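Local coordinates for fluoroacetyl-CoA thioesterase FlK (Streptomyces cattleya, PDB 3KVU), which hydrolyses fluoroacetyl-CoA to fluoroacetate and CoA before it can react with citrate synthase, so conferring fluoroacetate resistance, and works as a homodimer of hotdog-fold subunits, at the interface of chains A and B. Sequence-based numbering; all coordinates share one arbitrary frame. Chains: chain A/B, Fluoroacetyl-CoA thioesterase FlK.

Contact 1: the interface of chains A and B. Residues chain A 46, 50, 69, 72; chain B 42-43, 46, 76.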
loop_
_atom_site.group_PDB
_atom_site.type_symbol
_atom_site.label_atom_id
_atom_site.label_comp_id
_atom_site.label_asym_id
_atom_site.label_seq_id
_atom_site.Cartn_x
_atom_site.Cartn_y
_atom_site.Cartn_z
ATOM N N VAL A 46 2.756 1.576 -3.194
ATOM C CA VAL A 46 3.194 1.705 -1.814
ATOM C C VAL A 46 4.486 0.891 -1.506
ATOM O O VAL A 46 5.398 1.420 -0.907
ATOM C CB VAL A 46 1.999 1.351 -0.794
ATOM C CG1 VAL A 46 2.525 1.025 0.601
ATOM C CG2 VAL A 46 1.043 2.500 -0.682
ATOM N N GLU A 50 8.033 2.648 -0.374
ATOM C CA GLU A 50 8.782 1.990 0.730
ATOM C C GLU A 50 10.160 1.369 0.394
ATOM O O GLU A 50 11.134 1.635 1.102
ATOM C CB GLU A 50 7.886 0.937 1.381
ATOM C CG GLU A 50 6.562 1.500 1.648
ATOM C CD GLU A 50 5.696 0.626 2.481
ATOM O OE1 GLU A 50 5.888 -0.623 2.421
ATOM O OE2 GLU A 50 4.811 1.224 3.176
ATOM N N GLY A 69 7.786 0.261 8.007
ATOM C CA GLY A 69 6.901 1.444 7.767
ATOM C C GLY A 69 5.822 1.678 8.778
ATOM O O GLY A 69 5.139 0.782 9.173
ATOM N N ILE A 72 1.906 5.643 5.779
ATOM C CA ILE A 72 1.972 5.925 4.336
ATOM C C ILE A 72 0.863 6.903 3.947
ATOM O O ILE A 72 -0.272 6.762 4.412
ATOM C CB ILE A 72 2.032 4.645 3.447
ATOM C CG1 ILE A 72 2.261 5.048 1.971
ATOM C CG2 ILE A 72 0.823 3.651 3.636
ATOM C CD1 ILE A 72 3.786 5.215 1.580
ATOM N N SER B 42 2.889 -3.487 4.902
ATOM C CA SER B 42 2.077 -2.294 4.738
ATOM C C SER B 42 1.326 -2.233 3.319
ATOM O O SER B 42 0.156 -1.889 3.254
ATOM C CB SER B 42 2.898 -1.025 5.140
ATOM O OG SER B 42 2.471 0.195 4.489
ATOM N N GLY B 43 1.969 -2.667 2.237
ATOM C CA GLY B 43 1.309 -2.851 0.916
ATOM C C GLY B 43 0.036 -3.684 0.833
ATOM O O GLY B 43 -0.931 -3.318 0.143
ATOM N N VAL B 46 -2.737 -2.027 2.853
ATOM C CA VAL B 46 -3.348 -1.114 1.918
ATOM C C VAL B 46 -4.311 -1.821 1.032
ATOM O O VAL B 46 -5.426 -1.386 0.932
ATOM C CB VAL B 46 -2.306 -0.358 1.105
ATOM C CG1 VAL B 46 -3.008 0.485 -0.068
ATOM C CG2 VAL B 46 -1.639 0.619 2.074
ATOM N N HIS B 76 0.472 2.540 10.631
ATOM C CA HIS B 76 0.602 1.135 10.796
ATOM C C HIS B 76 1.333 0.953 12.138
ATOM O O HIS B 76 2.563 1.198 12.262
ATOM C CB HIS B 76 1.325 0.546 9.574
ATOM C CG HIS B 76 1.214 -0.933 9.501
ATOM N ND1 HIS B 76 1.637 -1.662 8.409
ATOM C CD2 HIS B 76 0.691 -1.836 10.381
ATOM C CE1 HIS B 76 1.394 -2.955 8.624
ATOM N NE2 HIS B 76 0.801 -3.083 9.803
HETATM O O HOH W 1 4.962 -2.852 2.054
#
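B:Ser42 and A:Glu50 join the two subunits through a polar pair in the active site of this hotdog-fold thioesterase. The hydroxyl OG of B:Ser42, an engineered residue (naturally threonine), donates to the carboxylate oxygen OE2 of A:Glu50 at 2.9 Å, meeting the syn lone pair on the side of the other oxygen. With chi1 at 154°, OG points away from its own backbone N and toward chain A. The glutamate reaches it with a chain extended beyond CG (chi2 -170°), a length that suits delivering a carboxylate from helix 42-57 of one chain to the start of the same helix in the other.

A water appears to link the two chains: the backbone N of B:Gly43 lies 3.0 Å from the water oxygen, while the water's separation from OE1 of A:Glu50 is doubtfully short. The lack of a side chain at B:Gly43 probably lets the chains come close here, with CG1 of A:Val46 4.1 Å from its CA. CG1 of A:Val46 also lies 4.0 Å from OG of B:Ser42, and CG2 of A:Ile72 3.9 Å from that OG, bordering the hydroxyl with hydrocarbon.

B:His76 barely touches chain A, its CB lying 3.8 Å from the carbonyl O of A:Gly69. Its ring presents an edge to CB of B:Ser42. B:Ser42 and B:His76, with A:Glu50, are active-site residues drawn from both chains, so the dimer probably builds the catalytic site that hydrolyses the thioester.

Contact 2: the interface of chains A and B. Residues chain A 27, 29-33; chain B 51, 54-55.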
loop_
_atom_site.group_PDB
_atom_site.type_symbol
_atom_site.label_atom_id
_atom_site.label_comp_id
_atom_site.label_asym_id
_atom_site.label_seq_id
_atom_site.Cartn_x
_atom_site.Cartn_y
_atom_site.Cartn_z
ATOM N N TYR A 27 -4.238 -9.222 -4.448
ATOM C CA TYR A 27 -5.102 -10.146 -3.748
ATOM C C TYR A 27 -5.750 -11.123 -4.671
ATOM O O TYR A 27 -6.896 -10.921 -5.091
ATOM C CB TYR A 27 -6.116 -9.381 -2.948
ATOM C CG TYR A 27 -5.597 -8.980 -1.580
ATOM C CD1 TYR A 27 -5.703 -9.857 -0.469
ATOM C CD2 TYR A 27 -5.017 -7.733 -1.388
ATOM C CE1 TYR A 27 -5.268 -9.442 0.814
ATOM C CE2 TYR A 27 -4.579 -7.331 -0.151
ATOM C CZ TYR A 27 -4.712 -8.198 0.951
ATOM O OH TYR A 27 -4.215 -7.754 2.137
ATOM N N GLU A 29 -7.155 -13.663 -3.903
ATOM C CA GLU A 29 -8.333 -14.085 -3.100
ATOM C C GLU A 29 -9.612 -13.310 -3.432
ATOM O O GLU A 29 -10.735 -13.814 -3.201
ATOM C CB GLU A 29 -8.139 -13.815 -1.589
ATOM C CG GLU A 29 -6.987 -14.435 -0.862
ATOM C CD GLU A 29 -5.670 -13.617 -0.822
ATOM O OE1 GLU A 29 -4.846 -14.053 0.002
ATOM O OE2 GLU A 29 -5.401 -12.616 -1.574
ATOM N N SER A 30 -9.449 -12.072 -3.888
ATOM C CA SER A 30 -10.572 -11.204 -4.119
ATOM C C SER A 30 -11.194 -11.349 -5.514
ATOM O O SER A 30 -10.528 -11.207 -6.555
ATOM C CB SER A 30 -10.159 -9.795 -3.905
ATOM O OG SER A 30 -11.150 -8.995 -4.455
ATOM N N PRO A 31 -12.486 -11.689 -5.548
ATOM C CA PRO A 31 -13.180 -11.799 -6.849
ATOM C C PRO A 31 -13.421 -10.411 -7.415
ATOM O O PRO A 31 -13.341 -10.223 -8.597
ATOM C CB PRO A 31 -14.496 -12.490 -6.489
ATOM C CG PRO A 31 -14.273 -13.037 -4.985
ATOM C CD PRO A 31 -13.342 -12.046 -4.395
ATOM N N GLU A 32 -13.660 -9.442 -6.553
ATOM C CA GLU A 32 -13.761 -8.070 -6.943
ATOM C C GLU A 32 -12.512 -7.588 -7.630
ATOM O O GLU A 32 -12.610 -6.884 -8.660
ATOM C CB GLU A 32 -13.981 -7.168 -5.738
ATOM C CG GLU A 32 -15.315 -7.266 -5.021
ATOM C CD GLU A 32 -15.352 -8.420 -4.042
ATOM O OE1 GLU A 32 -14.298 -8.989 -3.734
ATOM O OE2 GLU A 32 -16.459 -8.785 -3.610
ATOM N N PHE A 33 -11.338 -7.864 -7.050
ATOM C CA PHE A 33 -10.101 -7.440 -7.731
ATOM C C PHE A 33 -9.863 -8.247 -8.982
ATOM O O PHE A 33 -9.214 -7.742 -9.876
ATOM C CB PHE A 33 -8.798 -7.492 -6.897
ATOM C CG PHE A 33 -8.721 -6.489 -5.826
ATOM C CD1 PHE A 33 -9.504 -5.397 -5.831
ATOM C CD2 PHE A 33 -7.821 -6.659 -4.762
ATOM C CE1 PHE A 33 -9.449 -4.473 -4.792
ATOM C CE2 PHE A 33 -7.753 -5.739 -3.710
ATOM C CZ PHE A 33 -8.546 -4.639 -3.722
ATOM N N TRP B 51 -9.693 -3.163 -0.565
ATOM C CA TRP B 51 -10.571 -4.254 -0.813
ATOM C C TRP B 51 -11.906 -4.107 -0.087
ATOM O O TRP B 51 -12.962 -4.377 -0.647
ATOM C CB TRP B 51 -9.858 -5.605 -0.517
ATOM C CG TRP B 51 -10.634 -6.826 -0.784
ATOM C CD1 TRP B 51 -11.812 -6.916 -1.431
ATOM C CD2 TRP B 51 -10.279 -8.172 -0.408
ATOM N NE1 TRP B 51 -12.217 -8.229 -1.495
ATOM C CE2 TRP B 51 -11.303 -9.014 -0.847
ATOM C CE3 TRP B 51 -9.211 -8.730 0.288
ATOM C CZ2 TRP B 51 -11.287 -10.399 -0.634
ATOM C CZ3 TRP B 51 -9.201 -10.102 0.503
ATOM C CH2 TRP B 51 -10.230 -10.922 0.042
ATOM N N VAL B 54 -13.909 -1.242 -1.684
ATOM C CA VAL B 54 -14.389 -1.823 -2.957
ATOM C C VAL B 54 -15.692 -2.638 -2.724
ATOM O O VAL B 54 -16.706 -2.441 -3.437
ATOM C CB VAL B 54 -13.273 -2.576 -3.708
ATOM C CG1 VAL B 54 -13.757 -3.418 -4.785
ATOM C CG2 VAL B 54 -12.354 -1.586 -4.397
ATOM N N ARG B 55 -15.671 -3.521 -1.711
ATOM C CA ARG B 55 -16.837 -4.326 -1.314
ATOM C C ARG B 55 -18.058 -3.525 -0.941
ATOM O O ARG B 55 -19.178 -3.813 -1.388
ATOM C CB ARG B 55 -16.504 -5.220 -0.117
ATOM C CG ARG B 55 -16.046 -6.597 -0.534
ATOM C CD ARG B 55 -16.853 -7.706 0.117
ATOM N NE ARG B 55 -15.943 -8.822 0.126
ATOM C CZ ARG B 55 -15.766 -9.710 -0.862
ATOM N NH1 ARG B 55 -16.515 -9.677 -1.940
ATOM N NH2 ARG B 55 -14.860 -10.668 -0.761
#
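Helix 42-57 of chain B, the long helix of the hotdog fold, presents B:Trp51, B:Val54 and B:Arg55 to the loop of chain A that leads into the 3-10 helix 33-35. CG of B:Trp51 is anti to the backbone N (chi1 -178°), which sends the indole toward the loop of chain A. A:Ser30 lays CB over the face of the six-membered ring, 3.7 Å from its centroid, a close fit that suits a small side chain. At the far rim, CD1 of A:Tyr27 comes within 3.6 Å of CZ3 of B:Trp51, with the indole rim over the face of the tyrosine ring. A:Phe33 brings its tip, CZ, to 3.6 Å from CA of B:Trp51. CG1 of B:Val54 packs 3.9 Å from CB of A:Glu32.

A:Glu32, bent at chi2, also forms a salt bridge with B:Arg55, although the modelled separation is impossibly short and its detail doubtful. OE1 of A:Glu32 accepts a bond from OG of A:Ser30 through its anti lone pair, and that hydroxyl oxygen in turn accepts the backbone N-H of A:Phe33, N to OG 2.8 Å. Serine therefore ties the loop together while its CB packs on tryptophan. The indole NE1 of B:Trp51 donates to the same OE1 of A:Glu32 at 3.1 Å, from above the carboxylate plane, with 153° at the hydrogen and the oxygen 19° out of the indole plane.

Contact 3: the interface of chains A and B. Residues chain A 37, 39, 79; chain B 125, 128-129, 132.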
loop_
_atom_site.group_PDB
_atom_site.type_symbol
_atom_site.label_atom_id
_atom_site.label_comp_id
_atom_site.label_asym_id
_atom_site.label_seq_id
_atom_site.Cartn_x
_atom_site.Cartn_y
_atom_site.Cartn_z
ATOM N N PRO A 37 -8.988 -3.651 -14.180
ATOM C CA PRO A 37 -8.004 -3.439 -15.268
ATOM C C PRO A 37 -6.621 -3.946 -14.846
ATOM O O PRO A 37 -6.265 -3.857 -13.636
ATOM C CB PRO A 37 -7.910 -1.929 -15.386
ATOM C CG PRO A 37 -9.050 -1.372 -14.658
ATOM C CD PRO A 37 -9.597 -2.397 -13.723
ATOM N N VAL A 39 -3.634 -2.829 -14.286
ATOM C CA VAL A 39 -2.752 -1.731 -13.972
ATOM C C VAL A 39 -2.086 -2.042 -12.622
ATOM O O VAL A 39 -2.551 -2.933 -11.903
ATOM C CB VAL A 39 -3.428 -0.360 -13.980
ATOM C CG1 VAL A 39 -3.948 -0.079 -15.393
ATOM C CG2 VAL A 39 -4.564 -0.247 -12.897
ATOM N N ALA A 79 -2.394 6.055 -13.896
ATOM C CA ALA A 79 -2.439 4.636 -13.839
ATOM C C ALA A 79 -1.402 3.957 -14.785
ATOM O O ALA A 79 -1.032 4.541 -15.830
ATOM C CB ALA A 79 -3.879 4.197 -14.131
ATOM N N LEU B 125 -15.327 2.086 -17.088
ATOM C CA LEU B 125 -14.255 1.182 -17.504
ATOM C C LEU B 125 -13.813 1.320 -18.974
ATOM O O LEU B 125 -12.622 1.330 -19.222
ATOM C CB LEU B 125 -14.594 -0.252 -17.122
ATOM C CG LEU B 125 -14.642 -0.471 -15.620
ATOM C CD1 LEU B 125 -15.409 -1.720 -15.316
ATOM C CD2 LEU B 125 -13.213 -0.508 -15.112
ATOM N N PHE B 128 -11.514 4.522 -19.434
ATOM C CA PHE B 128 -10.263 4.286 -18.713
ATOM C C PHE B 128 -9.474 3.155 -19.411
ATOM O O PHE B 128 -8.304 3.251 -19.658
ATOM C CB PHE B 128 -10.584 3.794 -17.324
ATOM C CG PHE B 128 -9.375 3.491 -16.537
ATOM C CD1 PHE B 128 -8.635 4.495 -15.990
ATOM C CD2 PHE B 128 -8.974 2.192 -16.345
ATOM C CE1 PHE B 128 -7.493 4.223 -15.238
ATOM C CE2 PHE B 128 -7.833 1.925 -15.604
ATOM C CZ PHE B 128 -7.117 2.933 -15.062
ATOM N N ASN B 129 -10.086 2.043 -19.661
ATOM C CA ASN B 129 -9.325 1.027 -20.443
ATOM C C ASN B 129 -8.705 1.658 -21.680
ATOM O O ASN B 129 -7.514 1.508 -21.907
ATOM C CB ASN B 129 -10.208 -0.175 -20.816
ATOM C CG ASN B 129 -10.666 -0.948 -19.583
ATOM O OD1 ASN B 129 -9.929 -1.062 -18.601
ATOM N ND2 ASN B 129 -11.877 -1.468 -19.625
ATOM N N VAL B 132 -5.486 3.684 -20.857
ATOM C CA VAL B 132 -4.480 2.709 -20.431
ATOM C C VAL B 132 -3.863 2.005 -21.627
ATOM O O VAL B 132 -2.627 1.979 -21.728
ATOM C CB VAL B 132 -5.042 1.738 -19.446
ATOM C CG1 VAL B 132 -4.075 0.651 -19.258
ATOM C CG2 VAL B 132 -5.226 2.471 -18.133
#
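The ring of B:Phe128, on the C-terminal helix 125-135 of chain B, fits between A:Pro37 and A:Ala79, and here the packing is tightest. A:Pro37 crosses the phenylalanine at about a right angle, bringing CG to 3.6 Å from CE2, with its CB near the ring plane at the edge. On the neighbouring part of the rim, the methyl CB of A:Ala79 lies 3.6 Å from CZ. Alanine's single methyl offers a small apolar surface that fits against the ring rim, while the rigid proline offers a firm hydrocarbon one. The ring reaches both because CG of B:Phe128 is anti to the backbone N (chi1 178°), carrying it away from the helix axis toward chain A. Within the helix, CG2 of B:Val132 packs over one ring face, 3.6 Å above its plane, and probably helps to fix the tilt.

Around this wedge the contact is looser. One turn along the helix, B:Val132 meets A:Val39 through their CG1 methyls at 3.9 Å, a compact, branched pair crossing at a slant. CD2 of B:Leu125 stays 4.3 Å from CG of A:Pro37, giving light cover. B:Asn129 sets its amide oxygen OD1 3.9 Å from CB of A:Pro37; a polar side chain would suit the rim of such an apolar patch, if it lies toward solvent. Together these residues seat the C-terminal helix of one subunit against loops of the other, extending the dimer interface beyond the catalytic centre.

The three contacts belong to one two-fold symmetric dimer interface, so each occurs again with the chains exchanged. Contacts 1 and 2 have C-alpha centres about 18 Å apart and share helix 42-57: its chain B copy brings B:Ser42 to contact 1 and the tryptophan to contact 2, and its chain A copy brings A:Glu50 to contact 1. The C-alpha centre of contact 3 lies about 17 Å from that of contact 2 and about 23 Å from that of contact 1; the chain A segment 27-39 runs from contact 2 to contact 3. Contacts 2 and 3 probably support the subunit arrangement on which contact 1 depends.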